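PA1221 (Pseudomonas aeruginosa, PDB 4DG8) is an AMP-binding protein of the ANL superfamily that also carries a phosphopantetheine attachment domain and is modelled here with adenosine monophosphate bound. Local coordinates at residues G51-R56 with Y86-I91; V78-Y83 with L95-S100; A113-E118 with Q478-Q483. All coordinates share one frame; numbering follows the deposited sequence.

Contact 1 of 3, residues G51-R56 with Y86-I91; sequences GSVDYR and YSRESI
R88 reaches V53 by its torsions: CG sits between the backbone N and the carbonyl carbon (chi1 57°), and a bend at chi3 (71°) then brings the guanidinium over the strand. V53 answers with CG2, the methyl that lies anti to its carbonyl carbon. CG2 of V53 is 3.4 Å from NH1 of R88 and 3.5 Å from its CZ, riding over one face of the guanidinium but displaced toward the rim. At the edge of the same group, in its plane, lies the CA of G51, and NH2 of R88 is 3.6 Å from the C of G51. At the backbone angles of G51 a CB would collide with the preceding carbonyl O, so glycine fits here.

No direct hydrogen bond crosses the contact. Water 1 does the bridging instead: it lies in the guanidinium plane, accepts from NH2 of R88 at 3.1 Å and donates to O of S52 at 3.2 Å. NE of R88 is held by the D48 carboxylate in a salt bridge. R88 begins helix 88-99, which starts with a capping box: N of S90 gives to OG of S87, and N of S87 gives to OG of S90, both at 3.1 Å. Near the surface, then, helix 88-99 meets edge strand 51-54 through a methyl on the guanidinium face and a water at its edge, while the D48 carboxylate probably offsets the arginine's charge.

Contact 2 of 3, residues V78-Y83 with L95-S100; sequences VCLGVY and LAILLS
I97 projects from helix 88-99 onto strand 79-83 and packs against two residues of that strand that point toward the helix, L80 and V82, which flank G81 in sequence. The tight end is its tip: CD1 of I97 comes to 3.6 Å from CG2 of V82, the two side chains meeting at a slant. Farther back along the same chain, CG1 of I97 lies 3.8 Å from CD1 of L80 and 4.0 Å from CB of L80, as these two side chains run alongside each other, pointing opposite ways. With chi2 at 153°, the isoleucine is nearly extended, which carries CD1 forward to the valine.

Strand 79-83, helix 88-99 and the parallel strand 103-106 form a beta-alpha-beta crossover in the seven-stranded sheet, and I97 also touches Y104 on the returning strand.

The contact thins toward the end of the helix. S100 points at the strand, yet CB of S100 stays 5.7 Å from CD1 of L80. Its OG instead turns back to O of A96 at 2.7 Å, while N of S100 reaches that same oxygen from the opposite face of the carbonyl plane. S66 on helix 55-72 is a second partner of this hydroxyl.

Contact 3 of 3, residues A113-E118 with Q478-Q483; sequences AAWNAE and QLPTWQ
W115 lays one face of its indole under the ring of P480, a CH-pi contact in which CD of P480 stands 3.8 Å from the centroid of the six-membered ring, only 10° off the ring normal. The contact joins the start of helix 113-123, in the AMP-binding region, to the loop after helix 473-478, in what is probably the small C-terminal lobe of an ANL enzyme; it is thus likely to be a junction between lobes. Bound adenosine monophosphate is about 14 Å from the W115 side chain, so the tryptophan does not touch it.

A chi1 of 167° points CG of W115 away from the backbone N and swings the indole off the helix toward the loop. There P480 crosses it at a slant and spreads over much of the benzo ring: CG of P480 lies 3.8 Å from CZ2 of W115, and CD of P480 is 3.9 Å from both CE3 and CZ3. No hydrogen bond joins the two segments, but OE1 of Q111, just before the helix, accepts from N of T481, and Q111 also touches P480. W482, in the turn that follows, stacks on Y427. That turn is closed by N of Q483 bonding to O of P480 at 3.0 Å.

How the contacts relate
From the N terminus, strand 51-54 opens contact 1, and the chain runs through helix 55-72 into strand 79-83, which opens contact 2. Contact 1 closes at 86-91, the start of helix 88-99, and contact 2 closes at 95-100 near that helix's end, so the two cross. Their shared helix joins the edge of the four-stranded sheet to the seven-stranded one, and they touch where CB of S90 lies 4.2 Å from CG1 of V82. Contact 3 comes in series, opening at 113-118 and closing at 478-483, with 359 residues in between. Its nearest atoms are about 7 Å from contact 2, and it ties the AMP-binding region to the C-terminal part of the model.

Contact 1 of 3, residues G51-R56 with Y86-I91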
ATOM      1  N   GLY A  51       8.323  -9.901 -23.149  1.00 37.01           N
ATOM      2  CA  GLY A  51       9.667  -9.433 -23.418  1.00 39.87           C
ATOM      3  C   GLY A  51      10.106  -8.401 -22.409  1.00 32.11           C
ATOM      4  O   GLY A  51       9.654  -8.403 -21.270  1.00 34.20           O
ATOM      5  N   SER A  52      11.026  -7.540 -22.825  1.00 34.61           N
ATOM      6  CA  SER A  52      11.442  -6.434 -21.983  1.00 35.70           C
ATOM      7  C   SER A  52      11.231  -5.067 -22.642  1.00 29.80           C
ATOM      8  O   SER A  52      11.135  -4.948 -23.861  1.00 22.54           O
ATOM      9  CB  SER A  52      12.892  -6.610 -21.544  1.00 38.68           C
ATOM     10  OG  SER A  52      13.715  -6.915 -22.637  1.00 44.60           O
ATOM     11  N   VAL A  53      11.125  -4.043 -21.808  1.00 23.80           N
ATOM     12  CA  VAL A  53      11.115  -2.667 -22.271  1.00 27.33           C
ATOM     13  C   VAL A  53      12.303  -1.998 -21.576  1.00 25.93           C
ATOM     14  O   VAL A  53      12.463  -2.148 -20.365  1.00 25.75           O
ATOM     15  CB  VAL A  53       9.782  -1.952 -21.867  1.00 33.10           C
ATOM     16  CG1 VAL A  53       9.874  -0.455 -22.069  1.00 23.63           C
ATOM     17  CG2 VAL A  53       8.585  -2.511 -22.642  1.00 33.37           C
ATOM     18  N   ASP A  54      13.145  -1.274 -22.311  1.00 21.40           N
ATOM     19  CA  ASP A  54      14.256  -0.593 -21.635  1.00 21.10           C
ATOM     20  C   ASP A  54      13.905   0.848 -21.229  1.00 24.61           C
ATOM     21  O   ASP A  54      12.833   1.353 -21.566  1.00 34.36           O
ATOM     22  CB  ASP A  54      15.593  -0.713 -22.417  1.00 26.62           C
ATOM     23  CG  ASP A  54      15.624   0.099 -23.719  1.00 27.60           C
ATOM     24  OD1 ASP A  54      14.918   1.106 -23.836  1.00 27.56           O
ATOM     25  OD2 ASP A  54      16.403  -0.265 -24.624  1.00 35.04           O
ATOM     26  N   TYR A  55      14.808   1.496 -20.502  1.00 27.29           N
ATOM     27  CA  TYR A  55      14.538   2.821 -19.968  1.00 24.81           C
ATOM     28  C   TYR A  55      14.158   3.823 -21.049  1.00 36.61           C
ATOM     29  O   TYR A  55      13.135   4.485 -20.929  1.00 35.01           O
ATOM     30  CB  TYR A  55      15.696   3.329 -19.107  1.00 27.55           C
ATOM     31  CG  TYR A  55      15.582   2.836 -17.681  1.00 28.64           C
ATOM     32  CD1 TYR A  55      16.001   1.552 -17.337  1.00 32.50           C
ATOM     33  CD2 TYR A  55      15.009   3.632 -16.688  1.00 21.72           C
ATOM     34  CE1 TYR A  55      15.874   1.078 -16.031  1.00 31.01           C
ATOM     35  CE2 TYR A  55      14.885   3.165 -15.367  1.00 21.26           C
ATOM     36  CZ  TYR A  55      15.309   1.887 -15.059  1.00 28.19           C
ATOM     37  OH  TYR A  55      15.196   1.414 -13.780  1.00 31.62           O
ATOM     38  N   ARG A  56      14.963   3.927 -22.101  1.00 29.27           N
ATOM     39  CA  ARG A  56      14.646   4.837 -23.198  1.00 27.13           C
ATOM     40  C   ARG A  56      13.258   4.552 -23.810  1.00 26.31           C
ATOM     41  O   ARG A  56      12.486   5.472 -24.013  1.00 31.77           O
ATOM     42  CB  ARG A  56      15.746   4.835 -24.270  1.00 29.58           C
ATOM     43  CG  ARG A  56      15.602   5.921 -25.348  1.00 29.13           C
ATOM     44  N   TYR A  86      -1.254  -5.619 -13.884  1.00 29.54           N
ATOM     45  CA  TYR A  86       0.064  -5.096 -14.200  1.00 27.84           C
ATOM     46  C   TYR A  86       0.469  -5.438 -15.618  1.00 26.97           C
ATOM     47  O   TYR A  86       0.461  -6.605 -16.013  1.00 29.70           O
ATOM     48  CB  TYR A  86       1.128  -5.535 -13.194  1.00 29.65           C
ATOM     49  CG  TYR A  86       1.100  -4.650 -11.989  1.00 27.72           C
ATOM     50  CD1 TYR A  86       0.796  -5.159 -10.738  1.00 29.07           C
ATOM     51  CD2 TYR A  86       1.320  -3.285 -12.117  1.00 24.14           C
ATOM     52  CE1 TYR A  86       0.731  -4.337  -9.639  1.00 32.16           C
ATOM     53  CE2 TYR A  86       1.258  -2.450 -11.021  1.00 31.74           C
ATOM     54  CZ  TYR A  86       0.962  -2.986  -9.782  1.00 33.76           C
ATOM     55  OH  TYR A  86       0.894  -2.170  -8.680  1.00 31.93           O
ATOM     56  N   SER A  87       0.822  -4.397 -16.370  1.00 25.16           N
ATOM     57  CA  SER A  87       1.302  -4.551 -17.735  1.00 30.99           C
ATOM     58  C   SER A  87       2.290  -3.423 -17.998  1.00 29.52           C
ATOM     59  O   SER A  87       2.349  -2.455 -17.236  1.00 28.50           O
ATOM     60  CB  SER A  87       0.141  -4.458 -18.725  1.00 29.79           C
ATOM     61  OG  SER A  87      -0.386  -3.138 -18.744  1.00 29.14           O
ATOM     62  N   ARG A  88       3.070  -3.547 -19.065  1.00 24.67           N
ATOM     63  CA  ARG A  88       3.956  -2.459 -19.456  1.00 22.84           C
ATOM     64  C   ARG A  88       3.136  -1.184 -19.712  1.00 22.62           C
ATOM     65  O   ARG A  88       3.564  -0.063 -19.385  1.00 19.90           O
ATOM     66  CB  ARG A  88       4.812  -2.867 -20.672  1.00 26.70           C
ATOM     67  CG  ARG A  88       4.010  -3.307 -21.889  1.00 28.81           C
ATOM     68  CD  ARG A  88       4.931  -3.586 -23.052  1.00 28.92           C
ATOM     69  NE  ARG A  88       5.708  -4.818 -22.842  1.00 25.89           N
ATOM     70  CZ  ARG A  88       6.636  -5.268 -23.675  1.00 32.09           C
ATOM     71  NH1 ARG A  88       6.915  -4.599 -24.792  1.00 26.93           N
ATOM     72  NH2 ARG A  88       7.280  -6.397 -23.395  1.00 28.06           N
ATOM     73  N   GLU A  89       1.936  -1.351 -20.262  1.00 22.39           N
ATOM     74  CA  GLU A  89       1.030  -0.210 -20.432  1.00 21.43           C
ATOM     75  C   GLU A  89       0.675   0.525 -19.123  1.00 26.52           C
ATOM     76  O   GLU A  89       0.711   1.753 -19.075  1.00 21.23           O
ATOM     77  CB  GLU A  89      -0.276  -0.624 -21.126  1.00 25.89           C
ATOM     78  CG  GLU A  89      -0.132  -0.923 -22.611  1.00 38.14           C
ATOM     79  CD  GLU A  89       0.448  -2.289 -22.879  1.00 42.06           C
ATOM     80  OE1 GLU A  89       0.458  -3.129 -21.952  1.00 38.54           O
ATOM     81  OE2 GLU A  89       0.887  -2.519 -24.019  1.00 48.88           O
ATOM     82  N   SER A  90       0.314  -0.199 -18.067  1.00 21.94           N
ATOM     83  CA  SER A  90      -0.100   0.506 -16.845  1.00 29.60           C
ATOM     84  C   SER A  90       1.076   1.283 -16.196  1.00 15.25           C
ATOM     85  O   SER A  90       0.926   2.444 -15.778  1.00 27.71           O
ATOM     86  CB  SER A  90      -0.846  -0.423 -15.866  1.00 23.32           C
ATOM     87  OG  SER A  90      -0.079  -1.556 -15.530  1.00 25.93           O
ATOM     88  N   ILE A  91       2.246   0.651 -16.180  1.00 27.27           N
ATOM     89  CA  ILE A  91       3.489   1.278 -15.727  1.00 22.36           C
ATOM     90  C   ILE A  91       3.796   2.566 -16.514  1.00 22.78           C
ATOM     91  O   ILE A  91       4.110   3.628 -15.939  1.00 23.74           O
ATOM     92  CB  ILE A  91       4.691   0.293 -15.885  1.00 19.86           C
ATOM     93  CG1 ILE A  91       4.468  -1.007 -15.098  1.00 29.21           C
ATOM     94  CG2 ILE A  91       6.008   0.981 -15.490  1.00 18.25           C
ATOM     95  CD1 ILE A  91       4.253  -0.816 -13.604  1.00 30.12           C
TER
HETATM   96  O   HOH W   1       9.192  -6.638 -25.762  1.00 36.36           O

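Contact 2 of 3, residues V78-Y83 with L95-S100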
ATOM      1  N   VAL A  78      -4.040  17.615 -11.728  1.00 18.70           N
ATOM      2  CA  VAL A  78      -5.273  16.835 -11.797  1.00 19.14           C
ATOM      3  C   VAL A  78      -5.079  15.365 -11.441  1.00 26.06           C
ATOM      4  O   VAL A  78      -4.006  14.789 -11.656  1.00 22.73           O
ATOM      5  CB  VAL A  78      -6.022  16.968 -13.148  1.00 27.33           C
ATOM      6  CG1 VAL A  78      -6.053  18.425 -13.577  1.00 24.78           C
ATOM      7  CG2 VAL A  78      -5.382  16.102 -14.215  1.00 28.00           C
ATOM      8  N   CYS A  79      -6.120  14.791 -10.839  1.00 19.22           N
ATOM      9  CA  CYS A  79      -6.181  13.363 -10.561  1.00 20.17           C
ATOM     10  C   CYS A  79      -6.575  12.554 -11.811  1.00 18.57           C
ATOM     11  O   CYS A  79      -7.555  12.862 -12.485  1.00 20.94           O
ATOM     12  CB  CYS A  79      -7.176  13.073  -9.417  1.00 15.26           C
ATOM     13  SG  CYS A  79      -7.270  11.325  -8.994  1.00 24.96           S
ATOM     14  N   LEU A  80      -5.806  11.508 -12.099  1.00 25.94           N
ATOM     15  CA  LEU A  80      -6.072  10.664 -13.248  1.00 16.98           C
ATOM     16  C   LEU A  80      -6.086   9.201 -12.829  1.00 16.88           C
ATOM     17  O   LEU A  80      -5.183   8.731 -12.110  1.00 24.05           O
ATOM     18  CB  LEU A  80      -5.026  10.906 -14.336  1.00 16.17           C
ATOM     19  CG  LEU A  80      -5.028  12.297 -14.975  1.00 19.79           C
ATOM     20  CD1 LEU A  80      -3.810  12.430 -15.895  1.00 20.68           C
ATOM     21  CD2 LEU A  80      -6.318  12.512 -15.745  1.00 17.96           C
ATOM     22  N   GLY A  81      -7.098   8.477 -13.306  1.00 21.74           N
ATOM     23  CA  GLY A  81      -7.304   7.094 -12.925  1.00 18.61           C
ATOM     24  C   GLY A  81      -6.568   6.107 -13.807  1.00 21.47           C
ATOM     25  O   GLY A  81      -6.327   6.382 -14.975  1.00 26.08           O
ATOM     26  N   VAL A  82      -6.226   4.951 -13.243  1.00 18.14           N
ATOM     27  CA  VAL A  82      -5.628   3.866 -14.001  1.00 21.06           C
ATOM     28  C   VAL A  82      -6.325   2.574 -13.650  1.00 30.64           C
ATOM     29  O   VAL A  82      -6.460   2.248 -12.464  1.00 25.14           O
ATOM     30  CB  VAL A  82      -4.140   3.719 -13.690  1.00 26.06           C
ATOM     31  CG1 VAL A  82      -3.543   2.497 -14.422  1.00 22.05           C
ATOM     32  CG2 VAL A  82      -3.411   4.991 -14.073  1.00 22.34           C
ATOM     33  N   TYR A  83      -6.797   1.858 -14.671  1.00 27.46           N
ATOM     34  CA  TYR A  83      -7.333   0.510 -14.477  1.00 28.26           C
ATOM     35  C   TYR A  83      -6.557  -0.521 -15.288  1.00 26.52           C
ATOM     36  O   TYR A  83      -6.214  -0.290 -16.449  1.00 31.33           O
ATOM     37  CB  TYR A  83      -8.835   0.440 -14.815  1.00 20.62           C
ATOM     38  CG  TYR A  83      -9.368  -0.990 -14.834  1.00 29.37           C
ATOM     39  CD1 TYR A  83      -9.563  -1.695 -13.656  1.00 23.91           C
ATOM     40  CD2 TYR A  83      -9.666  -1.632 -16.038  1.00 29.39           C
ATOM     41  CE1 TYR A  83     -10.035  -2.995 -13.665  1.00 33.11           C
ATOM     42  CE2 TYR A  83     -10.149  -2.942 -16.062  1.00 32.61           C
ATOM     43  CZ  TYR A  83     -10.327  -3.615 -14.873  1.00 38.47           C
ATOM     44  OH  TYR A  83     -10.789  -4.910 -14.886  1.00 42.57           O
ATOM     45  N   LEU A  95       3.986   6.673 -15.271  1.00 18.61           N
ATOM     46  CA  LEU A  95       5.046   7.645 -15.538  1.00 14.99           C
ATOM     47  C   LEU A  95       4.511   8.843 -16.340  1.00 16.51           C
ATOM     48  O   LEU A  95       4.931   9.972 -16.118  1.00 17.69           O
ATOM     49  CB  LEU A  95       6.244   6.992 -16.262  1.00 20.71           C
ATOM     50  CG  LEU A  95       7.443   7.880 -16.599  1.00 20.50           C
ATOM     51  CD1 LEU A  95       8.028   8.518 -15.321  1.00 23.05           C
ATOM     52  CD2 LEU A  95       8.521   7.081 -17.361  1.00 24.27           C
ATOM     53  N   ALA A  96       3.613   8.593 -17.293  1.00 23.63           N
ATOM     54  CA  ALA A  96       3.106   9.675 -18.141  1.00 22.35           C
ATOM     55  C   ALA A  96       2.266  10.657 -17.298  1.00 21.50           C
ATOM     56  O   ALA A  96       2.325  11.891 -17.481  1.00 20.79           O
ATOM     57  CB  ALA A  96       2.292   9.109 -19.289  1.00 19.39           C
ATOM     58  N   ILE A  97       1.511  10.093 -16.360  1.00 20.47           N
ATOM     59  CA  ILE A  97       0.743  10.896 -15.419  1.00 20.36           C
ATOM     60  C   ILE A  97       1.689  11.768 -14.610  1.00 19.07           C
ATOM     61  O   ILE A  97       1.512  12.984 -14.557  1.00 20.45           O
ATOM     62  CB  ILE A  97      -0.150  10.039 -14.498  1.00 24.21           C
ATOM     63  CG1 ILE A  97      -1.382   9.564 -15.270  1.00 22.41           C
ATOM     64  CG2 ILE A  97      -0.637  10.874 -13.302  1.00 21.84           C
ATOM     65  CD1 ILE A  97      -1.988   8.252 -14.747  1.00 19.54           C
ATOM     66  N   LEU A  98       2.723  11.167 -14.023  1.00 18.71           N
ATOM     67  CA  LEU A  98       3.669  11.981 -13.249  1.00 20.48           C
ATOM     68  C   LEU A  98       4.379  13.068 -14.063  1.00 19.53           C
ATOM     69  O   LEU A  98       4.544  14.201 -13.592  1.00 20.67           O
ATOM     70  CB  LEU A  98       4.695  11.095 -12.541  1.00 25.63           C
ATOM     71  CG  LEU A  98       4.089  10.088 -11.562  1.00 22.24           C
ATOM     72  CD1 LEU A  98       5.227   9.434 -10.819  1.00 19.72           C
ATOM     73  CD2 LEU A  98       3.117  10.773 -10.600  1.00 14.83           C
ATOM     74  N   LEU A  99       4.805  12.707 -15.271  1.00 19.41           N
ATOM     75  CA  LEU A  99       5.438  13.633 -16.210  1.00 23.47           C
ATOM     76  C   LEU A  99       4.569  14.842 -16.515  1.00 23.16           C
ATOM     77  O   LEU A  99       5.087  15.928 -16.818  1.00 18.34           O
ATOM     78  CB  LEU A  99       5.724  12.927 -17.534  1.00 21.03           C
ATOM     79  CG  LEU A  99       6.962  12.017 -17.623  1.00 29.40           C
ATOM     80  CD1 LEU A  99       6.955  11.175 -18.929  1.00 22.61           C
ATOM     81  CD2 LEU A  99       8.226  12.867 -17.528  1.00 23.98           C
ATOM     82  N   SER A 100       3.253  14.628 -16.498  1.00 22.34           N
ATOM     83  CA  SER A 100       2.286  15.691 -16.789  1.00 28.43           C
ATOM     84  C   SER A 100       1.967  16.617 -15.601  1.00 26.46           C
ATOM     85  O   SER A 100       1.183  17.559 -15.739  1.00 26.26           O
ATOM     86  CB  SER A 100       0.986  15.066 -17.304  1.00 23.23           C
ATOM     87  OG  SER A 100       1.262  14.175 -18.366  1.00 20.47           O
TER

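Contact 3 of 3, residues A113-E118 with Q478-Q483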
ATOM      1  N   ALA A 113     -20.155   0.383  -9.927  1.00 25.52           N
ATOM      2  CA  ALA A 113     -19.957   1.680 -10.551  1.00 30.18           C
ATOM      3  C   ALA A 113     -20.332   2.849  -9.630  1.00 33.50           C
ATOM      4  O   ALA A 113     -19.667   3.882  -9.648  1.00 32.08           O
ATOM      5  CB  ALA A 113     -20.712   1.754 -11.871  1.00 29.78           C
ATOM      6  N   ALA A 114     -21.374   2.694  -8.817  1.00 28.83           N
ATOM      7  CA  ALA A 114     -21.760   3.787  -7.918  1.00 35.88           C
ATOM      8  C   ALA A 114     -20.632   4.124  -6.941  1.00 29.02           C
ATOM      9  O   ALA A 114     -20.330   5.303  -6.662  1.00 29.60           O
ATOM     10  CB  ALA A 114     -23.068   3.443  -7.158  1.00 34.12           C
ATOM     11  N   TRP A 115     -20.013   3.072  -6.416  1.00 27.71           N
ATOM     12  CA  TRP A 115     -18.881   3.221  -5.503  1.00 28.87           C
ATOM     13  C   TRP A 115     -17.734   3.977  -6.183  1.00 28.59           C
ATOM     14  O   TRP A 115     -17.219   4.977  -5.647  1.00 28.59           O
ATOM     15  CB  TRP A 115     -18.435   1.837  -4.986  1.00 33.71           C
ATOM     16  CG  TRP A 115     -17.092   1.821  -4.288  1.00 44.53           C
ATOM     17  CD1 TRP A 115     -15.868   1.604  -4.859  1.00 45.10           C
ATOM     18  CD2 TRP A 115     -16.850   2.027  -2.889  1.00 45.15           C
ATOM     19  NE1 TRP A 115     -14.882   1.668  -3.902  1.00 50.33           N
ATOM     20  CE2 TRP A 115     -15.460   1.924  -2.685  1.00 46.24           C
ATOM     21  CE3 TRP A 115     -17.678   2.289  -1.788  1.00 57.42           C
ATOM     22  CZ2 TRP A 115     -14.874   2.079  -1.428  1.00 47.60           C
ATOM     23  CZ3 TRP A 115     -17.095   2.441  -0.538  1.00 61.46           C
ATOM     24  CH2 TRP A 115     -15.702   2.338  -0.370  1.00 52.46           C
ATOM     25  N   ASN A 116     -17.353   3.530  -7.379  1.00 23.65           N
ATOM     26  CA  ASN A 116     -16.279   4.200  -8.116  1.00 21.20           C
ATOM     27  C   ASN A 116     -16.596   5.647  -8.484  1.00 24.23           C
ATOM     28  O   ASN A 116     -15.726   6.512  -8.425  1.00 20.11           O
ATOM     29  CB  ASN A 116     -15.873   3.403  -9.365  1.00 20.72           C
ATOM     30  CG  ASN A 116     -14.941   2.267  -9.037  1.00 30.76           C
ATOM     31  OD1 ASN A 116     -14.166   2.352  -8.083  1.00 36.33           O
ATOM     32  ND2 ASN A 116     -15.010   1.191  -9.811  1.00 29.34           N
ATOM     33  N   ALA A 117     -17.845   5.905  -8.853  1.00 23.35           N
ATOM     34  CA  ALA A 117     -18.259   7.246  -9.203  1.00 26.42           C
ATOM     35  C   ALA A 117     -18.066   8.151  -7.997  1.00 21.94           C
ATOM     36  O   ALA A 117     -17.592   9.279  -8.123  1.00 26.42           O
ATOM     37  CB  ALA A 117     -19.733   7.261  -9.666  1.00 24.77           C
ATOM     38  N   GLU A 118     -18.438   7.658  -6.823  1.00 24.18           N
ATOM     39  CA  GLU A 118     -18.263   8.478  -5.634  1.00 28.62           C
ATOM     40  C   GLU A 118     -16.765   8.676  -5.251  1.00 26.85           C
ATOM     41  O   GLU A 118     -16.358   9.779  -4.842  1.00 27.82           O
ATOM     42  CB  GLU A 118     -19.133   7.948  -4.487  1.00 24.78           C
ATOM     43  CG  GLU A 118     -18.985   8.713  -3.173  1.00 31.84           C
ATOM     44  CD  GLU A 118     -19.517  10.154  -3.203  1.00 28.32           C
ATOM     45  OE1 GLU A 118     -20.068  10.614  -4.229  1.00 28.40           O
ATOM     46  OE2 GLU A 118     -19.377  10.840  -2.170  1.00 34.19           O
ATOM     47  N   GLN A 478     -23.825  -2.842  -2.384  1.00 42.09           N
ATOM     48  CA  GLN A 478     -23.243  -1.496  -2.413  1.00 42.09           C
ATOM     49  C   GLN A 478     -21.797  -1.419  -1.929  1.00 43.07           C
ATOM     50  O   GLN A 478     -21.124  -0.404  -2.129  1.00 47.67           O
ATOM     51  CB  GLN A 478     -24.089  -0.542  -1.578  1.00 41.01           C
ATOM     52  CG  GLN A 478     -25.435  -0.202  -2.199  1.00 45.90           C
ATOM     53  CD  GLN A 478     -26.169   0.843  -1.396  1.00 51.26           C
ATOM     54  OE1 GLN A 478     -26.966   0.514  -0.521  1.00 55.36           O
ATOM     55  NE2 GLN A 478     -25.888   2.113  -1.674  1.00 54.74           N
ATOM     56  N   LEU A 479     -21.322  -2.484  -1.292  1.00 39.32           N
ATOM     57  CA  LEU A 479     -19.968  -2.491  -0.740  1.00 38.50           C
ATOM     58  C   LEU A 479     -18.935  -2.896  -1.787  1.00 38.30           C
ATOM     59  O   LEU A 479     -19.238  -3.639  -2.722  1.00 40.62           O
ATOM     60  CB  LEU A 479     -19.879  -3.422   0.481  1.00 33.03           C
ATOM     61  CG  LEU A 479     -20.779  -3.131   1.692  1.00 40.75           C
ATOM     62  CD1 LEU A 479     -20.705  -4.278   2.705  1.00 39.99           C
ATOM     63  CD2 LEU A 479     -20.436  -1.793   2.354  1.00 39.92           C
ATOM     64  N   PRO A 480     -17.702  -2.402  -1.637  1.00 40.83           N
ATOM     65  CA  PRO A 480     -16.658  -2.936  -2.510  1.00 34.06           C
ATOM     66  C   PRO A 480     -16.437  -4.414  -2.183  1.00 36.40           C
ATOM     67  O   PRO A 480     -16.699  -4.834  -1.049  1.00 34.36           O
ATOM     68  CB  PRO A 480     -15.431  -2.098  -2.144  1.00 31.13           C
ATOM     69  CG  PRO A 480     -15.699  -1.605  -0.766  1.00 40.25           C
ATOM     70  CD  PRO A 480     -17.185  -1.417  -0.670  1.00 38.32           C
ATOM     71  N   THR A 481     -15.988  -5.190  -3.163  1.00 33.44           N
ATOM     72  CA  THR A 481     -15.837  -6.630  -2.979  1.00 42.57           C
ATOM     73  C   THR A 481     -15.077  -6.955  -1.691  1.00 43.49           C
ATOM     74  O   THR A 481     -15.490  -7.827  -0.919  1.00 39.31           O
ATOM     75  CB  THR A 481     -15.114  -7.305  -4.176  1.00 42.24           C
ATOM     76  OG1 THR A 481     -13.852  -6.664  -4.406  1.00 35.30           O
ATOM     77  CG2 THR A 481     -15.969  -7.236  -5.442  1.00 44.87           C
ATOM     78  N   TRP A 482     -13.986  -6.229  -1.453  1.00 33.66           N
ATOM     79  CA  TRP A 482     -13.083  -6.553  -0.348  1.00 31.80           C
ATOM     80  C   TRP A 482     -13.704  -6.331   1.044  1.00 36.19           C
ATOM     81  O   TRP A 482     -13.170  -6.813   2.036  1.00 31.19           O
ATOM     82  CB  TRP A 482     -11.764  -5.794  -0.492  1.00 31.74           C
ATOM     83  CG  TRP A 482     -11.872  -4.332  -0.182  1.00 37.00           C
ATOM     84  CD1 TRP A 482     -12.138  -3.319  -1.060  1.00 36.92           C
ATOM     85  CD2 TRP A 482     -11.700  -3.717   1.102  1.00 46.23           C
ATOM     86  NE1 TRP A 482     -12.151  -2.108  -0.397  1.00 42.06           N
ATOM     87  CE2 TRP A 482     -11.886  -2.326   0.929  1.00 48.16           C
ATOM     88  CE3 TRP A 482     -11.406  -4.207   2.383  1.00 43.52           C
ATOM     89  CZ2 TRP A 482     -11.790  -1.419   1.988  1.00 51.93           C
ATOM     90  CZ3 TRP A 482     -11.309  -3.303   3.438  1.00 53.81           C
ATOM     91  CH2 TRP A 482     -11.501  -1.926   3.232  1.00 52.75           C
ATOM     92  N   GLN A 483     -14.821  -5.605   1.115  1.00 31.71           N
ATOM     93  CA  GLN A 483     -15.535  -5.411   2.376  1.00 35.91           C
ATOM     94  C   GLN A 483     -16.744  -6.320   2.576  1.00 40.46           C
ATOM     95  O   GLN A 483     -17.384  -6.263   3.625  1.00 45.13           O
ATOM     96  CB  GLN A 483     -16.026  -3.969   2.500  1.00 37.30           C
ATOM     97  CG  GLN A 483     -14.930  -2.942   2.609  1.00 44.14           C
ATOM     98  CD  GLN A 483     -15.477  -1.540   2.813  1.00 43.45           C
ATOM     99  OE1 GLN A 483     -16.687  -1.341   2.895  1.00 44.06           O
ATOM    100  NE2 GLN A 483     -14.584  -0.561   2.888  1.00 49.92           N
TER